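Local atomic coordinates of methylxanthine N3-demethylase NdmB (Pseudomonas putida, PDB entry 6ICL), a protein that catalyses the N3-demethylation of theobromine and related methylxanthines such as 3-methylxanthine, using NADH and oxygen, as a Rieske non-heme iron oxygenase in caffeine degradation. Residues 271-276 / 289-294. Residues are numbered along the deposited sequence; the frame is centred on the assembly and turned at random.
Sequences FVLWTT and MIIVRE
Val-292 O lies over one face of the Phe-271 ring, while Ile-291 CG2 and Arg-293 CB approach that ring obliquely, CG2 coming within 3.5 Å of Phe-271 CZ. The Trp-274 indole has Ile-290 N at its edge, in plane, and Thr-276 N of its own strand over one face, offset toward the rim. The two segments belong to an antiparallel beta hairpin (axes 167° apart) in the large sheet of the catalytic domain; helix 300-319 covers the side of Leu-273 and Met-289, and strand 146-150 the Trp-274 side. With CG anti to the backbone N (chi1 -177°), the Phe-271 ring leans toward the neighbouring strand, and an alanine here would probably take away the ring packed against Ile-291 CG2 and Arg-293 CB, opening a gap there. Leu-273 CD1 runs beside Ile-291 CG1 at 3.8 Å and also meets Met-289 CG. On the opposite face of the sheet from Phe-271 and Leu-273, Trp-274 and Ile-290 lie side by side, Trp-274 CE3 against Ile-290 CG1 at 3.6 Å, while Trp-274 NE1 is hydrogen-bonded to Tyr-162 O. The Arg-293 guanidinium forms salt bridges through NE to Asp-296 and through NH1 to Asp-300. Two hydrogen-bonded pairs, Val-272 with Val-292 and Trp-274 with Ile-290, fix the register. The bond from Val-292 N to Val-272 O is nearly straight (175°), and Trp-274 O, besides accepting from Ile-290 N, receives a CA-H...O contact from Met-289 CA at 3.3 Å.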
loop_
_atom_site.group_PDB
_atom_site.type_symbol
_atom_site.label_atom_id
_atom_site.label_comp_id
_atom_site.label_asym_id
_atom_site.label_seq_id
_atom_site.Cartn_x
_atom_site.Cartn_y
_atom_site.Cartn_z
ATOM N N PHE A 271 22.060 16.725 34.400
ATOM C CA PHE A 271 21.163 16.146 33.414
ATOM C C PHE A 271 21.611 14.705 33.232
ATOM O O PHE A 271 22.799 14.469 33.008
ATOM C CB PHE A 271 21.255 16.945 32.103
ATOM C CG PHE A 271 20.333 16.488 31.026
ATOM C CD1 PHE A 271 19.045 16.990 30.942
ATOM C CD2 PHE A 271 20.768 15.583 30.053
ATOM C CE1 PHE A 271 18.181 16.583 29.911
ATOM C CE2 PHE A 271 19.915 15.163 29.026
ATOM C CZ PHE A 271 18.616 15.671 28.955
ATOM N N VAL A 272 20.699 13.743 33.369
ATOM C CA VAL A 272 21.026 12.330 33.178
ATOM C C VAL A 272 20.388 11.818 31.883
ATOM O O VAL A 272 19.172 11.942 31.685
ATOM C CB VAL A 272 20.570 11.473 34.366
ATOM C CG1 VAL A 272 20.868 10.000 34.076
ATOM C CG2 VAL A 272 21.266 11.918 35.646
ATOM N N LEU A 273 21.215 11.252 31.007
ATOM C CA LEU A 273 20.758 10.526 29.829
ATOM C C LEU A 273 21.187 9.078 30.002
ATOM O O LEU A 273 22.368 8.793 30.247
ATOM C CB LEU A 273 21.314 11.124 28.530
ATOM C CG LEU A 273 20.734 10.556 27.212
ATOM C CD1 LEU A 273 19.203 10.728 27.121
ATOM C CD2 LEU A 273 21.409 11.148 25.970
ATOM N N TRP A 274 20.221 8.181 29.932
ATOM C CA TRP A 274 20.431 6.768 30.172
ATOM C C TRP A 274 19.860 5.968 29.012
ATOM O O TRP A 274 18.809 6.309 28.453
ATOM C CB TRP A 274 19.770 6.377 31.496
ATOM C CG TRP A 274 19.829 4.925 31.943
ATOM C CD1 TRP A 274 20.691 4.379 32.868
ATOM C CD2 TRP A 274 18.940 3.867 31.557
ATOM N NE1 TRP A 274 20.393 3.050 33.067
ATOM C CE2 TRP A 274 19.323 2.709 32.281
ATOM C CE3 TRP A 274 17.841 3.789 30.682
ATOM C CZ2 TRP A 274 18.649 1.477 32.149
ATOM C CZ3 TRP A 274 17.168 2.574 30.560
ATOM C CH2 TRP A 274 17.576 1.430 31.277
ATOM N N THR A 275 20.547 4.888 28.670
ATOM C CA THR A 275 20.059 3.973 27.659
ATOM C C THR A 275 20.566 2.588 27.998
ATOM O O THR A 275 21.633 2.439 28.602
ATOM C CB THR A 275 20.513 4.388 26.248
ATOM O OG1 THR A 275 19.897 5.637 25.909
ATOM C CG2 THR A 275 20.101 3.347 25.200
ATOM N N THR A 276 19.771 1.582 27.640
ATOM C CA THR A 276 20.196 0.198 27.651
ATOM C C THR A 276 19.717 -0.447 26.360
ATOM O O THR A 276 18.568 -0.240 25.941
ATOM C CB THR A 276 19.645 -0.538 28.880
ATOM O OG1 THR A 276 20.219 0.034 30.062
ATOM C CG2 THR A 276 20.019 -2.007 28.842
ATOM N N MET A 289 15.430 4.285 26.517
ATOM C CA MET A 289 16.015 5.555 26.910
ATOM C C MET A 289 15.249 6.148 28.087
ATOM O O MET A 289 14.011 6.089 28.126
ATOM C CB MET A 289 16.002 6.532 25.735
ATOM C CG MET A 289 16.538 7.902 26.079
ATOM S SD MET A 289 16.471 8.969 24.640
ATOM C CE MET A 289 14.772 9.483 24.705
ATOM N N ILE A 290 15.993 6.728 29.043
ATOM C CA ILE A 290 15.424 7.458 30.175
ATOM C C ILE A 290 16.146 8.796 30.291
ATOM O O ILE A 290 17.382 8.853 30.249
ATOM C CB ILE A 290 15.519 6.657 31.488
ATOM C CG1 ILE A 290 14.691 5.372 31.350
ATOM C CG2 ILE A 290 15.058 7.509 32.697
ATOM C CD1 ILE A 290 14.686 4.458 32.578
ATOM N N ILE A 291 15.377 9.873 30.395
ATOM C CA ILE A 291 15.908 11.219 30.588
ATOM C C ILE A 291 15.504 11.683 31.982
ATOM O O ILE A 291 14.319 11.635 32.333
ATOM C CB ILE A 291 15.371 12.183 29.518
ATOM C CG1 ILE A 291 15.636 11.629 28.113
ATOM C CG2 ILE A 291 15.976 13.568 29.684
ATOM C CD1 ILE A 291 14.944 12.425 27.007
ATOM N N VAL A 292 16.486 12.102 32.781
ATOM C CA VAL A 292 16.252 12.659 34.110
ATOM C C VAL A 292 16.805 14.067 34.128
ATOM O O VAL A 292 17.970 14.289 33.768
ATOM C CB VAL A 292 16.898 11.826 35.223
ATOM C CG1 VAL A 292 16.449 12.363 36.607
ATOM C CG2 VAL A 292 16.529 10.364 35.051
ATOM N N ARG A 293 15.968 15.017 34.520
ATOM C CA ARG A 293 16.348 16.416 34.471
ATOM C C ARG A 293 15.731 17.136 35.659
ATOM O O ARG A 293 14.752 16.672 36.248
ATOM C CB ARG A 293 15.904 17.073 33.162
ATOM C CG ARG A 293 14.420 17.478 33.136
ATOM C CD ARG A 293 13.990 17.769 31.718
ATOM N NE ARG A 293 12.698 18.445 31.588
ATOM C CZ ARG A 293 11.530 17.838 31.374
ATOM N NH1 ARG A 293 11.449 16.513 31.302
ATOM N NH2 ARG A 293 10.427 18.566 31.247
ATOM N N GLU A 294 16.317 18.282 35.999
ATOM C CA GLU A 294 15.770 19.124 37.055
ATOM C C GLU A 294 14.435 19.706 36.615
ATOM O O GLU A 294 14.256 20.059 35.447
ATOM C CB GLU A 294 16.757 20.245 37.387
ATOM C CG GLU A 294 18.009 19.751 38.110
ATOM C CD GLU A 294 19.131 20.770 38.163
ATOM O OE1 GLU A 294 18.923 21.936 37.744
ATOM O OE2 GLU A 294 20.233 20.389 38.625
#